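Local coordinates for protein mycosin-1 (Mycobacterium smegmatis, PDB 4KB5) that acts as a subtilisin-like serine protease that cleaves EspB and may help regulate ESX-1 type VII secretion and virulence, at residues D42-N47 against N285-G290; L50-A55 against G118-A123; L131-V136 against R160-S165. One frame throughout, in Å; residues are numbered along the deposited sequence.

Interaction 1. Residues D42-N47 against N285-G290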
loop_
_atom_site.group_PDB
_atom_site.type_symbol
_atom_site.label_atom_id
_atom_site.label_comp_id
_atom_site.label_asym_id
_atom_site.label_seq_id
_atom_site.Cartn_x
_atom_site.Cartn_y
_atom_site.Cartn_z
ATOM N N ASP A 42 23.328 -12.284 5.084
ATOM C CA ASP A 42 22.815 -11.591 6.278
ATOM C C ASP A 42 21.295 -11.398 6.182
ATOM O O ASP A 42 20.767 -11.196 5.090
ATOM C CB ASP A 42 23.463 -10.207 6.384
ATOM C CG ASP A 42 24.989 -10.259 6.510
ATOM O OD1 ASP A 42 25.537 -11.296 6.950
ATOM O OD2 ASP A 42 25.639 -9.238 6.180
ATOM N N ARG A 43 20.600 -11.449 7.318
ATOM C CA ARG A 43 19.187 -11.023 7.398
ATOM C C ARG A 43 19.103 -9.543 7.025
ATOM O O ARG A 43 19.942 -8.764 7.456
ATOM C CB ARG A 43 18.643 -11.211 8.818
ATOM C CG ARG A 43 18.415 -12.652 9.238
ATOM C CD ARG A 43 16.953 -13.034 9.106
ATOM N NE ARG A 43 16.696 -14.419 9.500
ATOM C CZ ARG A 43 16.314 -15.388 8.668
ATOM N NH1 ARG A 43 16.133 -15.146 7.369
ATOM N NH2 ARG A 43 16.103 -16.609 9.141
ATOM N N PRO A 44 18.123 -9.155 6.181
ATOM C CA PRO A 44 17.935 -7.723 5.894
ATOM C C PRO A 44 17.566 -6.994 7.186
ATOM O O PRO A 44 16.968 -7.601 8.073
ATOM C CB PRO A 44 16.739 -7.701 4.924
ATOM C CG PRO A 44 16.640 -9.094 4.393
ATOM C CD PRO A 44 17.130 -9.992 5.485
ATOM N N TRP A 45 17.924 -5.720 7.293
ATOM C CA TRP A 45 17.692 -4.981 8.544
ATOM C C TRP A 45 16.246 -4.972 8.977
ATOM O O TRP A 45 15.956 -5.079 10.174
ATOM C CB TRP A 45 18.288 -3.569 8.486
ATOM C CG TRP A 45 17.483 -2.518 7.746
ATOM C CD1 TRP A 45 17.664 -2.067 6.437
ATOM C CD2 TRP A 45 16.369 -1.713 8.272
ATOM N NE1 TRP A 45 16.752 -1.090 6.120
ATOM C CE2 TRP A 45 15.946 -0.829 7.177
ATOM C CE3 TRP A 45 15.696 -1.644 9.498
ATOM C CZ2 TRP A 45 14.903 0.083 7.325
ATOM C CZ3 TRP A 45 14.642 -0.731 9.628
ATOM C CH2 TRP A 45 14.263 0.120 8.572
ATOM N N ALA A 46 15.319 -4.879 8.017
ATOM C CA ALA A 46 13.891 -4.820 8.358
ATOM C C ALA A 46 13.423 -6.111 9.031
ATOM O O ALA A 46 12.554 -6.078 9.906
ATOM C CB ALA A 46 13.043 -4.505 7.123
ATOM N N ASN A 47 14.005 -7.242 8.625
ATOM C CA ASN A 47 13.691 -8.530 9.236
ATOM C C ASN A 47 14.088 -8.590 10.715
ATOM O O ASN A 47 13.362 -9.166 11.531
ATOM C CB ASN A 47 14.369 -9.676 8.489
ATOM C CG ASN A 47 13.722 -9.974 7.137
ATOM O OD1 ASN A 47 13.233 -11.086 6.907
ATOM N ND2 ASN A 47 13.716 -8.986 6.241
ATOM N N ASN A 285 16.358 1.560 2.185
ATOM C CA ASN A 285 17.479 0.609 2.015
ATOM C C ASN A 285 17.036 -0.830 2.208
ATOM O O ASN A 285 17.679 -1.594 2.938
ATOM C CB ASN A 285 18.598 0.924 3.020
ATOM C CG ASN A 285 19.119 2.336 2.884
ATOM O OD1 ASN A 285 19.493 2.765 1.796
ATOM N ND2 ASN A 285 19.138 3.070 3.989
ATOM N N LEU A 286 15.930 -1.204 1.575
ATOM C CA LEU A 286 15.371 -2.539 1.789
ATOM C C LEU A 286 16.013 -3.572 0.892
ATOM O O LEU A 286 16.659 -3.235 -0.100
ATOM C CB LEU A 286 13.854 -2.540 1.557
ATOM C CG LEU A 286 13.067 -1.499 2.362
ATOM C CD1 LEU A 286 11.611 -1.566 1.938
ATOM C CD2 LEU A 286 13.231 -1.754 3.851
ATOM N N THR A 287 15.818 -4.833 1.267
ATOM C CA THR A 287 16.131 -5.969 0.418
ATOM C C THR A 287 14.829 -6.647 0.011
ATOM O O THR A 287 13.926 -6.820 0.834
ATOM C CB THR A 287 17.028 -6.978 1.160
ATOM O OG1 THR A 287 18.230 -6.314 1.550
ATOM C CG2 THR A 287 17.398 -8.185 0.265
ATOM N N SER A 288 14.764 -7.053 -1.253
ATOM C CA SER A 288 13.632 -7.803 -1.779
ATOM C C SER A 288 14.118 -8.716 -2.903
ATOM O O SER A 288 15.308 -8.756 -3.213
ATOM C CB SER A 288 12.636 -6.865 -2.462
ATOM O OG SER A 288 11.333 -7.422 -2.471
ATOM N N LEU A 289 13.187 -9.445 -3.508
ATOM C CA LEU A 289 13.506 -10.470 -4.509
ATOM C C LEU A 289 13.178 -9.961 -5.894
ATOM O O LEU A 289 12.215 -9.202 -6.069
ATOM C CB LEU A 289 12.738 -11.776 -4.251
ATOM C CG LEU A 289 12.970 -12.511 -2.930
ATOM C CD1 LEU A 289 12.179 -13.814 -2.899
ATOM C CD2 LEU A 289 14.453 -12.766 -2.641
ATOM N N GLY A 290 13.967 -10.397 -6.878
ATOM C CA GLY A 290 13.853 -9.901 -8.247
ATOM C C GLY A 290 13.047 -10.819 -9.134
ATOM O O GLY A 290 12.303 -11.686 -8.643
#
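Pro44 and Thr287 meet with their side chains crossing at about a right angle, where the first turn of helix 45-49 lies against the chain leading into strand 288-289 of the subtilisin-like (S8) protease fold. The closest touch is between carbons: Pro44 CB lies 3.8 Å from Thr287 CB, and CG of the same proline ring is almost as near to that carbon. Thr287 OG1 stands anti to the carbonyl carbon (chi1 -59°), which leaves CG2 anti to the backbone N; of these two branches OG1 comes nearer to the proline, 3.9 Å from Pro44 CB.

Trp45 reaches the other part of the loop. Its CG stands between the backbone N and the carbonyl carbon (chi1 80°), and the indole presents the edge at CD1 and NE1 to Asn285 O, which lies near the ring plane. NE1 is 3.4 Å from Asn285 O, but the N-H points well aside of the oxygen (125°), making a weak hydrogen bond. Its stronger partner is the preceding carbonyl, Glu284 O, so two successive peptide oxygens draw on one indole N-H.

Leu286 lies between these contacts along the loop and supplies a methyl, CD2, to both helix residues. This methyl approaches Trp45 CZ2 obliquely at 4.3 Å and meets Ala46 CB at the same distance. Outside the two segments, Leu286 packs on Phe313 and Ala46 on Tyr317, both in helix 311-328, so the contact joins the start of helix 45-49 to the surroundings of the probable charge-relay residues. Leu286 lies about 9 Å, side chain to side chain, from both His101 and Ser312. At the base of the helix, Pro44 occupies the N-cap position, and its O accepts a weak hydrogen bond from Asn47 N at 3.0 Å.

Interaction 2. Residues L50-A55 against G118-A123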
loop_
_atom_site.group_PDB
_atom_site.type_symbol
_atom_site.label_atom_id
_atom_site.label_comp_id
_atom_site.label_asym_id
_atom_site.label_seq_id
_atom_site.Cartn_x
_atom_site.Cartn_y
_atom_site.Cartn_z
ATOM N N LEU A 50 11.843 -5.807 12.730
ATOM C CA LEU A 50 10.462 -6.246 12.918
ATOM C C LEU A 50 10.348 -7.622 13.556
ATOM O O LEU A 50 9.231 -8.135 13.713
ATOM C CB LEU A 50 9.722 -6.259 11.563
ATOM C CG LEU A 50 9.519 -4.917 10.855
ATOM C CD1 LEU A 50 9.038 -5.155 9.427
ATOM C CD2 LEU A 50 8.523 -4.050 11.623
ATOM N N ARG A 51 11.487 -8.227 13.908
ATOM C CA ARG A 51 11.523 -9.571 14.532
ATOM C C ARG A 51 10.689 -10.605 13.757
ATOM O O ARG A 51 9.869 -11.355 14.328
ATOM C CB ARG A 51 11.104 -9.519 16.016
ATOM C CG ARG A 51 11.682 -8.339 16.787
ATOM C CD ARG A 51 11.649 -8.528 18.299
ATOM N NE ARG A 51 10.334 -8.364 18.933
ATOM C CZ ARG A 51 9.761 -7.196 19.260
ATOM N NH1 ARG A 51 10.349 -6.035 18.974
ATOM N NH2 ARG A 51 8.569 -7.182 19.856
ATOM N N ILE A 52 10.919 -10.651 12.445
ATOM C CA ILE A 52 10.124 -11.496 11.554
ATOM C C ILE A 52 10.251 -12.974 11.913
ATOM O O ILE A 52 9.243 -13.693 11.948
ATOM C CB ILE A 52 10.428 -11.184 10.064
ATOM C CG1 ILE A 52 9.959 -9.750 9.751
ATOM C CG2 ILE A 52 9.777 -12.213 9.139
ATOM C CD1 ILE A 52 10.054 -9.301 8.307
ATOM N N GLN A 53 11.477 -13.417 12.213
ATOM C CA GLN A 53 11.727 -14.802 12.603
ATOM C C GLN A 53 10.911 -15.207 13.837
ATOM O O GLN A 53 10.292 -16.274 13.856
ATOM C CB GLN A 53 13.229 -15.045 12.826
ATOM C CG GLN A 53 13.571 -16.483 13.203
ATOM C CD GLN A 53 15.056 -16.841 13.088
ATOM O OE1 GLN A 53 15.435 -17.992 13.321
ATOM N NE2 GLN A 53 15.898 -15.869 12.727
ATOM N N GLU A 54 10.890 -14.340 14.844
ATOM C CA GLU A 54 10.078 -14.572 16.033
ATOM C C GLU A 54 8.597 -14.612 15.663
ATOM O O GLU A 54 7.885 -15.554 16.009
ATOM C CB GLU A 54 10.332 -13.486 17.078
ATOM C CG GLU A 54 9.426 -13.572 18.295
ATOM O OE1 GLU A 54 10.812 -12.043 19.481
ATOM O OE2 GLU A 54 9.905 -13.684 20.624
ATOM N N ALA A 55 8.143 -13.583 14.953
ATOM C CA ALA A 55 6.733 -13.509 14.485
ATOM C C ALA A 55 6.261 -14.778 13.773
ATOM O O ALA A 55 5.116 -15.209 13.936
ATOM C CB ALA A 55 6.522 -12.295 13.577
ATOM N N GLY A 118 19.595 -14.837 3.309
ATOM C CA GLY A 118 18.818 -14.531 4.500
ATOM C C GLY A 118 17.505 -13.793 4.267
ATOM O O GLY A 118 16.902 -13.319 5.236
ATOM N N PHE A 119 17.049 -13.681 3.013
ATOM C CA PHE A 119 15.765 -12.997 2.769
ATOM C C PHE A 119 14.577 -13.921 2.960
ATOM O O PHE A 119 14.562 -15.032 2.441
ATOM C CB PHE A 119 15.661 -12.317 1.397
ATOM C CG PHE A 119 14.328 -11.641 1.175
ATOM C CD1 PHE A 119 13.227 -12.365 0.689
ATOM C CD2 PHE A 119 14.152 -10.300 1.498
ATOM C CE1 PHE A 119 11.986 -11.751 0.520
ATOM C CE2 PHE A 119 12.916 -9.689 1.337
ATOM C CZ PHE A 119 11.835 -10.411 0.839
ATOM N N VAL A 120 13.586 -13.441 3.707
ATOM C CA VAL A 120 12.248 -14.029 3.700
ATOM C C VAL A 120 11.202 -12.899 3.822
ATOM O O VAL A 120 11.463 -11.850 4.449
ATOM C CB VAL A 120 12.074 -15.133 4.777
ATOM C CG1 VAL A 120 12.213 -14.574 6.201
ATOM C CG2 VAL A 120 10.745 -15.850 4.613
ATOM N N GLY A 121 10.040 -13.106 3.201
ATOM C CA GLY A 121 8.921 -12.188 3.330
ATOM C C GLY A 121 8.232 -12.338 4.687
ATOM O O GLY A 121 8.476 -13.308 5.423
ATOM N N MET A 122 7.360 -11.387 5.009
ATOM C CA MET A 122 6.645 -11.389 6.291
ATOM C C MET A 122 5.806 -12.666 6.447
ATOM O O MET A 122 5.789 -13.290 7.518
ATOM C CB MET A 122 5.783 -10.116 6.394
ATOM C CG MET A 122 4.980 -9.975 7.673
ATOM S SD MET A 122 5.957 -9.477 9.110
ATOM C CE MET A 122 6.578 -7.888 8.581
ATOM N N ALA A 123 5.137 -13.067 5.364
ATOM C CA ALA A 123 4.186 -14.174 5.396
ATOM C C ALA A 123 4.421 -15.119 4.208
ATOM O O ALA A 123 3.683 -15.066 3.212
ATOM C CB ALA A 123 2.758 -13.638 5.404
#
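Met122 pushes its terminal methyl against Leu50 and Ile52, where a Schellman motif closes one short helix and the next begins, on the flank of the subtilisin-like domain. Arg51, with positive phi (50°), ends helix 45-49 and also occupies the N-cap position of helix 52-55; the tight join sets Leu50 and Ile52 facing the loop 118-123.

The main bump is Met122 CE. It faces the notch between the two residues, 3.8 Å from Leu50 CD1 and equally far from Ile52 CD1. The methionine starts extended, with CG anti to the backbone N, and then bends twice; the second bend (chi3 61°) carries CE into this place. Met122 crosses both aliphatic side chains at about a right angle, while its SD lies 4.1 Å from Ile52 CG1.

Ile52 fits the loop with its other branch as well: CG2 rests loosely against Val120 CG1 at 4.5 Å. Tyr317 touches both Leu50 and Met122, so helix 311-328 packs on the same apolar cluster. The loop's polar backbone is met by Gln56, the residue just after helix 52-55, whose NE2 hydrogen-bonds Met122 O; Gly121 O, which receives a weaker bond from the same amide, lies 4.1 Å from Ile52 CG2.

Interaction 3. Residues L131-V136 against R160-S165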
loop_
_atom_site.group_PDB
_atom_site.type_symbol
_atom_site.label_atom_id
_atom_site.label_comp_id
_atom_site.label_asym_id
_atom_site.label_seq_id
_atom_site.Cartn_x
_atom_site.Cartn_y
_atom_site.Cartn_z
ATOM N N LEU A 131 -2.387 -7.738 -9.504
ATOM C CA LEU A 131 -3.204 -6.886 -10.367
ATOM C C LEU A 131 -2.359 -5.681 -10.737
ATOM O O LEU A 131 -1.961 -4.923 -9.867
ATOM C CB LEU A 131 -4.482 -6.426 -9.643
ATOM C CG LEU A 131 -5.527 -7.478 -9.244
ATOM C CD1 LEU A 131 -5.119 -8.277 -8.006
ATOM C CD2 LEU A 131 -6.870 -6.791 -9.017
ATOM N N ARG A 132 -2.037 -5.529 -12.015
ATOM C CA ARG A 132 -1.271 -4.373 -12.440
ATOM C C ARG A 132 -2.242 -3.233 -12.666
ATOM O O ARG A 132 -3.136 -3.328 -13.512
ATOM C CB ARG A 132 -0.455 -4.630 -13.708
ATOM C CG ARG A 132 0.167 -3.339 -14.232
ATOM C CD ARG A 132 1.319 -3.561 -15.198
ATOM N NE ARG A 132 0.859 -4.047 -16.497
ATOM C CZ ARG A 132 1.617 -4.122 -17.588
ATOM N NH1 ARG A 132 2.899 -3.739 -17.551
ATOM N NH2 ARG A 132 1.088 -4.586 -18.719
ATOM N N GLN A 133 -2.061 -2.158 -11.901
ATOM C CA GLN A 133 -2.984 -1.031 -11.938
ATOM C C GLN A 133 -2.224 0.243 -12.257
ATOM O O GLN A 133 -2.808 1.234 -12.676
ATOM C CB GLN A 133 -3.736 -0.929 -10.604
ATOM C CG GLN A 133 -4.814 0.150 -10.523
ATOM C CD GLN A 133 -4.259 1.505 -10.127
ATOM O OE1 GLN A 133 -3.307 1.597 -9.347
ATOM N NE2 GLN A 133 -4.847 2.572 -10.672
ATOM N N THR A 134 -0.912 0.215 -12.079
ATOM C CA THR A 134 -0.127 1.415 -12.306
ATOM C C THR A 134 1.180 1.082 -13.022
ATOM O O THR A 134 1.685 -0.024 -12.884
ATOM C CB THR A 134 0.165 2.143 -10.962
ATOM O OG1 THR A 134 0.785 3.396 -11.238
ATOM C CG2 THR A 134 1.094 1.331 -10.088
ATOM N N SER A 135 1.729 2.048 -13.756
ATOM C CA SER A 135 2.990 1.866 -14.469
ATOM C C SER A 135 3.551 3.211 -14.932
ATOM O O SER A 135 2.797 4.091 -15.361
ATOM C CB SER A 135 2.782 0.968 -15.705
ATOM O OG SER A 135 3.994 0.861 -16.443
ATOM N N VAL A 136 4.869 3.361 -14.870
ATOM C CA VAL A 136 5.530 4.528 -15.438
ATOM C C VAL A 136 6.025 4.237 -16.871
ATOM O O VAL A 136 6.214 5.151 -17.682
ATOM C CB VAL A 136 6.663 5.047 -14.507
ATOM C CG1 VAL A 136 7.903 4.163 -14.571
ATOM C CG2 VAL A 136 7.022 6.484 -14.839
ATOM N N ARG A 160 -10.065 6.043 -11.110
ATOM C CA ARG A 160 -11.169 5.218 -11.612
ATOM C C ARG A 160 -10.757 3.779 -11.895
ATOM O O ARG A 160 -11.531 2.853 -11.646
ATOM C CB ARG A 160 -11.818 5.842 -12.856
ATOM C CG ARG A 160 -12.636 7.107 -12.572
ATOM C CD ARG A 160 -13.381 7.601 -13.813
ATOM N NE ARG A 160 -12.473 7.889 -14.922
ATOM C CZ ARG A 160 -11.902 9.067 -15.147
ATOM N NH1 ARG A 160 -12.136 10.102 -14.349
ATOM N NH2 ARG A 160 -11.089 9.218 -16.179
ATOM N N SER A 161 -9.547 3.571 -12.420
ATOM C CA SER A 161 -9.110 2.185 -12.649
ATOM C C SER A 161 -8.801 1.486 -11.322
ATOM O O SER A 161 -9.109 0.309 -11.154
ATOM C CB SER A 161 -7.936 2.104 -13.627
ATOM O OG SER A 161 -6.786 2.713 -13.080
ATOM N N LEU A 162 -8.247 2.221 -10.357
ATOM C CA LEU A 162 -8.014 1.642 -9.019
ATOM C C LEU A 162 -9.300 1.096 -8.405
ATOM O O LEU A 162 -9.342 -0.044 -7.907
ATOM C CB LEU A 162 -7.373 2.667 -8.090
ATOM C CG LEU A 162 -7.123 2.149 -6.659
ATOM C CD1 LEU A 162 -6.117 0.992 -6.654
ATOM C CD2 LEU A 162 -6.648 3.291 -5.770
ATOM N N ALA A 163 -10.368 1.891 -8.490
ATOM C CA ALA A 163 -11.685 1.485 -7.990
ATOM C C ALA A 163 -12.129 0.136 -8.541
ATOM O O ALA A 163 -12.585 -0.740 -7.800
ATOM C CB ALA A 163 -12.730 2.560 -8.303
ATOM N N ARG A 164 -11.972 -0.035 -9.849
ATOM C CA ARG A 164 -12.309 -1.292 -10.505
ATOM C C ARG A 164 -11.423 -2.426 -9.997
ATOM O O ARG A 164 -11.905 -3.523 -9.716
ATOM C CB ARG A 164 -12.174 -1.159 -12.023
ATOM C CG ARG A 164 -13.406 -0.590 -12.707
ATOM C CD ARG A 164 -13.325 -0.754 -14.216
ATOM N NE ARG A 164 -12.455 0.245 -14.828
ATOM C CZ ARG A 164 -11.288 -0.032 -15.401
ATOM N NH1 ARG A 164 -10.846 -1.281 -15.441
ATOM N NH2 ARG A 164 -10.560 0.941 -15.933
ATOM N N SER A 165 -10.126 -2.155 -9.880
ATOM C CA SER A 165 -9.164 -3.171 -9.382
ATOM C C SER A 165 -9.489 -3.657 -7.959
ATOM O O SER A 165 -9.352 -4.850 -7.654
ATOM C CB SER A 165 -7.711 -2.679 -9.512
ATOM O OG SER A 165 -7.382 -1.712 -8.523
#
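Gln133 and Leu131 face helix 154-171 from the end of strand 127-132, inside a beta-alpha-beta crossover of the parallel subtilase sheet; the helix leads on to strand 176-179, with strand 65-70 lying between the two.

The van der Waals contacts are made mainly by Gln133. Its CG stands anti to the backbone N (chi1 -176°), and a bend at chi2 (-86°) swings CD aside; the side chain crosses Leu162 obliquely. CD lies 3.9 Å from Leu162 CB, and OE1 is as far from the CD1 methyl. Leu131 sends CD2 to the backbone of the next helical turn, 3.4 Å from Ser165 O. Ile69 of strand 65-70 touches Gln133, Leu162 and Ser165.

The polar contacts gather at the amide tip. Gln133 NE2 lies 3.1 Å from Ser161 OG, whose hydroxyl hydrogen-bonds Ser158 O within the helix. The backbone of Gln133, by contrast, hydrogen-bonds that of Asp70, the probable charge-relay aspartate.

The hydroxyl of Ser165 is turned back onto its own helix: Ser165 OG, 3.7 Å from Gln133 CG, donates to Leu162 O at 2.6 Å, in the carbonyl plane and on a lone pair (C=O...OG angle 117°).

In the fold
Interactions 1 and 2 are neighbours, their centres about 10 Å apart, and share one support: residues of helices 45-49 and 52-55, which follow directly in the chain, pack against loops that also lean on helix 311-328. They touch through Arg43 NH1 and Gly118 O, a hydrogen bond. Interaction 1 is only partly buried and mixes carbon packing with a weak indole bond, whereas interaction 2 is buried, and its side-chain contacts are all apolar. Interaction 3, also buried, lies about 27 Å and 29 Å from the centres of the other two, across the molecule from interaction 2; there a strand meets its crossover helix, and an amide and hydroxyls join the packing.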